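Local coordinates for protein CDP-archaeol synthase (Aeropyrum pernix K1, PDB 5GUF) that probably catalyses formation of CDP-archaeol from CTP and the unsaturated archaeol phosphate in the membrane, a magnesium-dependent step of archaeal lipid biosynthesis, at residues Trp9-Asp12 with Glu16-Ile19; Ile18-Pro23 with Pro90-Gly95; Met83-His88 with Leu137-Thr142. All coordinates share one frame; numbering follows the deposited sequence.

Interaction 1: residues Trp9-Asp12 with Glu16-Ile19. With MG (magnesium ion), chain D.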
# COMPACT_ATOMS: atom_id res chain seq x y z
N TRP A 9 15.27 5.19 -20.73
CA TRP A 9 15.24 3.93 -20.01
C TRP A 9 15.39 4.11 -18.51
O TRP A 9 15.09 3.19 -17.75
CB TRP A 9 16.35 3.01 -20.50
CG TRP A 9 16.19 2.51 -21.90
CD1 TRP A 9 16.85 2.95 -23.02
CD2 TRP A 9 15.32 1.45 -22.33
NE1 TRP A 9 16.45 2.23 -24.12
CE2 TRP A 9 15.52 1.30 -23.73
CE3 TRP A 9 14.39 0.61 -21.68
CZ2 TRP A 9 14.82 0.35 -24.49
CZ3 TRP A 9 13.70 -0.33 -22.44
CH2 TRP A 9 13.92 -0.46 -23.83
N ARG A 10 15.83 5.28 -18.06
CA ARG A 10 15.96 5.57 -16.64
C ARG A 10 14.80 6.48 -16.24
O ARG A 10 14.84 7.69 -16.48
CB ARG A 10 17.31 6.20 -16.35
CG ARG A 10 17.50 6.48 -14.88
CD ARG A 10 18.84 7.15 -14.63
NE ARG A 10 19.37 6.79 -13.33
CZ ARG A 10 19.40 7.61 -12.29
NH1 ARG A 10 18.93 8.85 -12.42
NH2 ARG A 10 19.90 7.20 -11.13
N ILE A 11 13.78 5.90 -15.62
CA ILE A 11 12.61 6.64 -15.18
C ILE A 11 13.01 7.39 -13.91
O ILE A 11 13.06 6.80 -12.82
CB ILE A 11 11.41 5.73 -14.93
CG1 ILE A 11 11.26 4.80 -16.13
CG2 ILE A 11 10.15 6.56 -14.65
CD1 ILE A 11 11.03 5.55 -17.42
N ASP A 12 13.26 8.69 -14.04
CA ASP A 12 13.82 9.46 -12.93
C ASP A 12 13.16 10.81 -12.76
O ASP A 12 13.70 11.66 -12.05
CB ASP A 12 15.34 9.64 -13.10
CG ASP A 12 15.74 10.12 -14.50
OD1 ASP A 12 14.87 10.58 -15.28
OD2 ASP A 12 16.95 10.03 -14.82
N GLU A 16 8.01 11.88 -16.63
CA GLU A 16 8.41 10.75 -17.46
C GLU A 16 7.73 9.47 -16.99
O GLU A 16 7.27 8.66 -17.80
CB GLU A 16 9.95 10.64 -17.44
CG GLU A 16 10.60 9.41 -18.08
CD GLU A 16 12.14 9.52 -18.14
OE1 GLU A 16 12.74 9.26 -19.21
OE2 GLU A 16 12.75 9.89 -17.11
N ALA A 17 7.61 9.29 -15.67
CA ALA A 17 6.82 8.17 -15.16
C ALA A 17 5.37 8.29 -15.58
O ALA A 17 4.72 7.29 -15.90
CB ALA A 17 6.93 8.10 -13.63
N ILE A 18 4.84 9.51 -15.58
CA ILE A 18 3.43 9.67 -15.90
C ILE A 18 3.20 9.35 -17.37
O ILE A 18 2.19 8.72 -17.72
CB ILE A 18 2.96 11.07 -15.51
CG1 ILE A 18 2.70 11.12 -14.00
CG2 ILE A 18 1.72 11.47 -16.30
CD1 ILE A 18 2.65 12.52 -13.43
N ILE A 19 4.15 9.70 -18.24
CA ILE A 19 4.00 9.36 -19.65
C ILE A 19 4.07 7.86 -19.85
O ILE A 19 3.26 7.26 -20.56
CB ILE A 19 5.06 10.09 -20.50
CG1 ILE A 19 4.88 11.59 -20.41
CG2 ILE A 19 4.98 9.63 -21.96
CD1 ILE A 19 5.87 12.33 -21.27
MG MG D . 14.91 9.56 -17.60
O HOH W 1 17.36 10.08 -17.26
O HOH W 2 15.09 11.33 -17.78
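The carboxylates of Asp12 and Glu16 meet at one magnesium ion with their planes 41° apart. The ion lies close to the plane of the Glu16 carboxylate, held by OE2 at 2.2 Å and approached more loosely by OE1 at 2.7 Å, whereas it sits well off the Asp12 plane and is met by that group through OD1 alone. Hard, negatively polarised oxygens suit magnesium, and Arg10 supplies one with its backbone O, 2.2 Å from the ion; Asp8 and water bind it too. The shared cation probably offsets the repulsion expected of Asp12 OD1 and Glu16 OE2, which stand 2.9 Å apart. With CG anti to its backbone N (chi1 172°) and the chain extended beyond, Glu16 reaches from the first turn of its helix to the metal, where OE2 also takes a weak bond from Asp12 N. Asp12 OD2 pairs with Arg10 NH1 in a long salt bridge. Ile11 closes the apolar flank: its CD1 touches Glu16 CG, and its CG2 lies 3.7 Å from Ala17 CB, whose small size lets the strand come near. Replaced by alanine, this isoleucine would lose CG2 and CD1, which is likely to uncover Ala17 and open a gap beside the Glu16 arm. Strand 10-11 pairs in parallel with strand 140-141, whose Trp141, with Val145 of helix 143-161, packs on Ile11 and Ala17 at the base of helix 14-29.

Interaction 2: residues Ile18-Pro23 with Pro90-Gly95; sequences IILMLP and PAIALG
Ile92 carries this contact, placing its two branches against Leu20 and Met21 where two predicted transmembrane helices, 14-29 and 84-109, approach inside a helical membrane protein. The joint is apolar throughout, as befits helix-helix packing in a bilayer. Along 90-95, Pro90 comes first. Its ring nitrogen carries no hydrogen to give to the preceding turn, and the helix kinks there; the ring itself faces Phe66 and Ser70 of helix 59-80. Ala91 turns to Val133 of helix 121-136, where a short side chain suffices. Ile92 then points toward the other helix. Its CG1 branch stands beside the backbone N, anti to the carbonyl carbon (chi1 -63°), and runs out almost straight, so that CD1 reaches the leucine, while the shorter CG2 branch stays near the backbone and meets the methionine. Isoleucine suits this place by pairing a short branch, CG2, with a longer one ending in CD1. Ala130 and Ser134 of helix 121-136 also touch it, so helices 14-29 and 121-136 both pack on it. Ala93 follows, small enough to sit beside Pro23, with its CB 4.6 Å from Pro23 O. That proline marks a kink in helix 14-29 as well, for the same want of an N-H. Leu94 lies on the surface and leans on Phe66. Gly95 continues the helix, its N bonded to Ala91 O. On the first segment, Met21 starts away from the partner helix, but its chain bends back at chi2 and chi3, bringing CE to 4.2 Å from Ile92 CG2. Leu20 crosses the isoleucine at about a right angle, and the closest approach is methyl to methyl, Leu20 CD1 to Ile92 CD1 at 3.8 Å.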
# COMPACT_ATOMS: atom_id res chain seq x y z
N ILE A 18 4.84 9.51 -15.58
CA ILE A 18 3.43 9.67 -15.90
C ILE A 18 3.20 9.35 -17.37
O ILE A 18 2.19 8.72 -17.72
CB ILE A 18 2.96 11.07 -15.51
CG1 ILE A 18 2.70 11.12 -14.00
CG2 ILE A 18 1.72 11.47 -16.30
CD1 ILE A 18 2.65 12.52 -13.43
N ILE A 19 4.15 9.70 -18.24
CA ILE A 19 4.00 9.36 -19.65
C ILE A 19 4.07 7.86 -19.85
O ILE A 19 3.26 7.26 -20.56
CB ILE A 19 5.06 10.09 -20.50
CG1 ILE A 19 4.88 11.59 -20.41
CG2 ILE A 19 4.98 9.63 -21.96
CD1 ILE A 19 5.87 12.33 -21.27
N LEU A 20 5.07 7.22 -19.24
CA LEU A 20 5.20 5.78 -19.39
C LEU A 20 3.97 5.05 -18.85
O LEU A 20 3.51 4.07 -19.45
CB LEU A 20 6.48 5.32 -18.68
CG LEU A 20 6.84 3.85 -18.79
CD1 LEU A 20 7.20 3.48 -20.24
CD2 LEU A 20 8.01 3.58 -17.86
N MET A 21 3.41 5.53 -17.75
CA MET A 21 2.33 4.83 -17.06
C MET A 21 0.93 5.16 -17.56
O MET A 21 -0.02 4.44 -17.21
CB MET A 21 2.40 5.13 -15.57
CG MET A 21 3.54 4.42 -14.85
SD MET A 21 3.23 2.64 -14.72
CE MET A 21 4.52 2.01 -15.79
N LEU A 22 0.75 6.23 -18.34
CA LEU A 22 -0.60 6.62 -18.74
C LEU A 22 -1.33 5.52 -19.51
O LEU A 22 -2.55 5.40 -19.35
CB LEU A 22 -0.56 7.93 -19.54
CG LEU A 22 -0.76 9.19 -18.68
CD1 LEU A 22 -0.27 10.45 -19.38
CD2 LEU A 22 -2.21 9.37 -18.26
N PRO A 23 -0.68 4.70 -20.34
CA PRO A 23 -1.41 3.55 -20.91
C PRO A 23 -1.95 2.60 -19.87
O PRO A 23 -3.05 2.07 -20.04
CB PRO A 23 -0.35 2.88 -21.80
CG PRO A 23 0.50 4.04 -22.25
CD PRO A 23 0.56 4.99 -21.08
N PRO A 90 1.34 -1.80 -25.04
CA PRO A 90 0.47 -2.99 -24.92
C PRO A 90 0.90 -3.94 -23.81
O PRO A 90 0.06 -4.38 -23.02
CB PRO A 90 0.58 -3.64 -26.31
CG PRO A 90 0.92 -2.50 -27.24
CD PRO A 90 1.83 -1.61 -26.42
N ALA A 91 2.20 -4.27 -23.73
CA ALA A 91 2.66 -5.15 -22.65
C ALA A 91 2.41 -4.52 -21.28
O ALA A 91 2.00 -5.22 -20.35
CB ALA A 91 4.15 -5.47 -22.83
N ILE A 92 2.66 -3.21 -21.15
CA ILE A 92 2.43 -2.53 -19.88
C ILE A 92 0.94 -2.53 -19.53
O ILE A 92 0.56 -2.77 -18.38
CB ILE A 92 2.99 -1.09 -19.93
CG1 ILE A 92 4.52 -1.12 -20.11
CG2 ILE A 92 2.62 -0.30 -18.67
CD1 ILE A 92 5.21 0.22 -19.88
N ALA A 93 0.08 -2.27 -20.53
CA ALA A 93 -1.36 -2.41 -20.32
C ALA A 93 -1.71 -3.79 -19.79
O ALA A 93 -2.54 -3.92 -18.88
CB ALA A 93 -2.10 -2.15 -21.64
N LEU A 94 -1.11 -4.84 -20.36
CA LEU A 94 -1.35 -6.20 -19.87
C LEU A 94 -0.92 -6.34 -18.41
O LEU A 94 -1.64 -6.95 -17.61
CB LEU A 94 -0.62 -7.23 -20.74
CG LEU A 94 -1.29 -7.42 -22.10
CD1 LEU A 94 -0.54 -8.40 -22.98
CD2 LEU A 94 -2.75 -7.84 -21.93
N GLY A 95 0.24 -5.79 -18.05
CA GLY A 95 0.64 -5.83 -16.66
C GLY A 95 -0.32 -5.09 -15.75
O GLY A 95 -0.60 -5.53 -14.63

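Interaction 3: residues Met83-His88 with Leu137-Thr142; sequences MLLAVH and LGYTWT
His88, Tyr139 and Leu137 account for most of the surface buried here, joining the first turns of helix 84-109 to the loop that follows helix 121-136. The Tyr139 hydroxyl comes in at the edge of the histidine ring, in its plane, and OH forms a hydrogen bond of 2.7 Å with ND1 of His88; either partner may be the donor. The ring planes stand at 83° with centroids 5.4 Å apart, so the pair is held by the hydrogen bond rather than by a stack. Histidine suits this place because its ring nitrogen can pair with a hydroxyl in a buried place. One face of the imidazole has Leu84 O 3.3 Å above it, toward the rim; the same oxygen accepts the backbone N of His88. Leu137 slides alongside in the opposite direction, its CD1 3.6 Å from His88 CB and 3.7 Å from CG. Leu85 sets CD2 3.6 Å from Tyr139 OH, the leucine and tyrosine side chains crossing at about a right angle. Between Leu137 and Tyr139 the chain turns through Gly138, whose positive phi (114°) ends helix 121-136 in a Schellman motif and swings the tyrosine across to helix 84-109; a CB there would be jammed against Leu137 O, which calls for glycine. Beyond it, strand 140-141 pairs with strand 10-11, Trp141 lies against helices 14-29 and 121-136, and Leu85 packs on helix 59-80.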
# COMPACT_ATOMS: atom_id res chain seq x y z
N MET A 83 9.24 6.17 -30.08
CA MET A 83 8.38 5.21 -30.75
C MET A 83 8.31 3.87 -30.03
O MET A 83 7.35 3.12 -30.24
CB MET A 83 8.85 5.02 -32.19
CG MET A 83 8.55 6.23 -33.07
SD MET A 83 6.79 6.55 -33.34
CE MET A 83 6.57 8.14 -32.54
N LEU A 84 9.29 3.55 -29.18
CA LEU A 84 9.22 2.29 -28.46
C LEU A 84 8.02 2.24 -27.52
O LEU A 84 7.53 1.15 -27.21
CB LEU A 84 10.52 2.06 -27.69
CG LEU A 84 11.57 1.27 -28.47
CD1 LEU A 84 12.75 0.91 -27.58
CD2 LEU A 84 10.94 0.02 -29.05
N LEU A 85 7.50 3.40 -27.10
CA LEU A 85 6.28 3.45 -26.30
C LEU A 85 5.09 2.82 -27.02
O LEU A 85 4.18 2.29 -26.36
CB LEU A 85 5.93 4.89 -25.93
CG LEU A 85 6.98 5.65 -25.10
CD1 LEU A 85 6.35 6.81 -24.31
CD2 LEU A 85 7.72 4.67 -24.17
N ALA A 86 5.04 2.87 -28.35
CA ALA A 86 3.93 2.22 -29.03
C ALA A 86 4.07 0.71 -28.98
O ALA A 86 3.06 0.00 -29.05
CB ALA A 86 3.82 2.69 -30.48
N VAL A 87 5.29 0.21 -28.87
CA VAL A 87 5.53 -1.22 -28.77
C VAL A 87 5.40 -1.71 -27.34
O VAL A 87 4.88 -2.80 -27.10
CB VAL A 87 6.93 -1.52 -29.35
CG1 VAL A 87 7.35 -2.98 -29.08
CG2 VAL A 87 6.96 -1.20 -30.83
N HIS A 88 5.84 -0.92 -26.37
CA HIS A 88 5.85 -1.32 -24.97
C HIS A 88 4.49 -1.18 -24.29
O HIS A 88 4.16 -1.96 -23.38
CB HIS A 88 6.87 -0.48 -24.20
CG HIS A 88 8.29 -0.79 -24.54
ND1 HIS A 88 9.33 0.05 -24.21
CD2 HIS A 88 8.84 -1.85 -25.17
CE1 HIS A 88 10.47 -0.48 -24.63
NE2 HIS A 88 10.20 -1.64 -25.21
N LEU A 137 10.72 -5.08 -19.09
CA LEU A 137 11.03 -4.59 -20.43
C LEU A 137 12.40 -3.95 -20.51
O LEU A 137 12.87 -3.68 -21.62
CB LEU A 137 9.97 -3.58 -20.88
CG LEU A 137 8.58 -4.10 -21.28
CD1 LEU A 137 7.67 -2.94 -21.65
CD2 LEU A 137 8.64 -5.12 -22.44
N GLY A 138 13.06 -3.68 -19.38
CA GLY A 138 14.36 -3.04 -19.40
C GLY A 138 14.42 -1.65 -18.82
O GLY A 138 15.50 -1.06 -18.82
N TYR A 139 13.32 -1.10 -18.32
CA TYR A 139 13.33 0.21 -17.68
C TYR A 139 13.89 0.12 -16.27
O TYR A 139 13.59 -0.81 -15.52
CB TYR A 139 11.92 0.81 -17.62
CG TYR A 139 11.36 1.21 -18.97
CD1 TYR A 139 11.61 2.47 -19.50
CD2 TYR A 139 10.61 0.31 -19.72
CE1 TYR A 139 11.11 2.83 -20.74
CE2 TYR A 139 10.13 0.66 -20.95
CZ TYR A 139 10.38 1.91 -21.46
OH TYR A 139 9.89 2.23 -22.68
N THR A 140 14.67 1.12 -15.88
CA THR A 140 15.09 1.25 -14.50
C THR A 140 14.37 2.43 -13.88
O THR A 140 14.38 3.53 -14.44
CB THR A 140 16.61 1.43 -14.39
OG1 THR A 140 17.26 0.20 -14.71
CG2 THR A 140 17.01 1.88 -12.96
N TRP A 141 13.72 2.20 -12.74
CA TRP A 141 13.07 3.26 -11.98
C TRP A 141 13.98 3.70 -10.85
O TRP A 141 14.66 2.87 -10.24
CB TRP A 141 11.74 2.79 -11.41
CG TRP A 141 10.66 2.63 -12.44
CD1 TRP A 141 10.64 1.72 -13.45
CD2 TRP A 141 9.47 3.41 -12.57
NE1 TRP A 141 9.51 1.89 -14.21
CE2 TRP A 141 8.78 2.92 -13.69
CE3 TRP A 141 8.93 4.47 -11.85
CZ2 TRP A 141 7.55 3.44 -14.10
CZ3 TRP A 141 7.71 4.99 -12.26
CH2 TRP A 141 7.04 4.48 -13.37
N THR A 142 14.01 4.99 -10.57
CA THR A 142 14.53 5.32 -9.25
C THR A 142 13.45 5.04 -8.20
O THR A 142 12.25 5.18 -8.47
CB THR A 142 14.96 6.78 -9.16
OG1 THR A 142 13.82 7.62 -9.33
CG2 THR A 142 16.00 7.09 -10.25

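How the interactions relate
From the N terminus, interaction 1 closes the short turn between strand 10-11 and helix 14-29. Interaction 2 shares Ile18 and Ile19 with it and spans a far longer loop, from helix 14-29 to helix 84-109. Interaction 3 begins at the start of that second helix and ends at residues 137-142, so it crosses interaction 2 in sequence while following interaction 1 in series. In space the three converge: Ile11 N lies 2.7 Å from Thr140 O, linking the two strands, Ile11 CD1 packs on Leu20 CD2 at 3.6 Å, and Met21 CE reaches Trp141 CZ2 at 3.8 Å. They tie the magnesium-binding strand to helices 14-29 and 84-109 and to the loop and strand after helix 121-136.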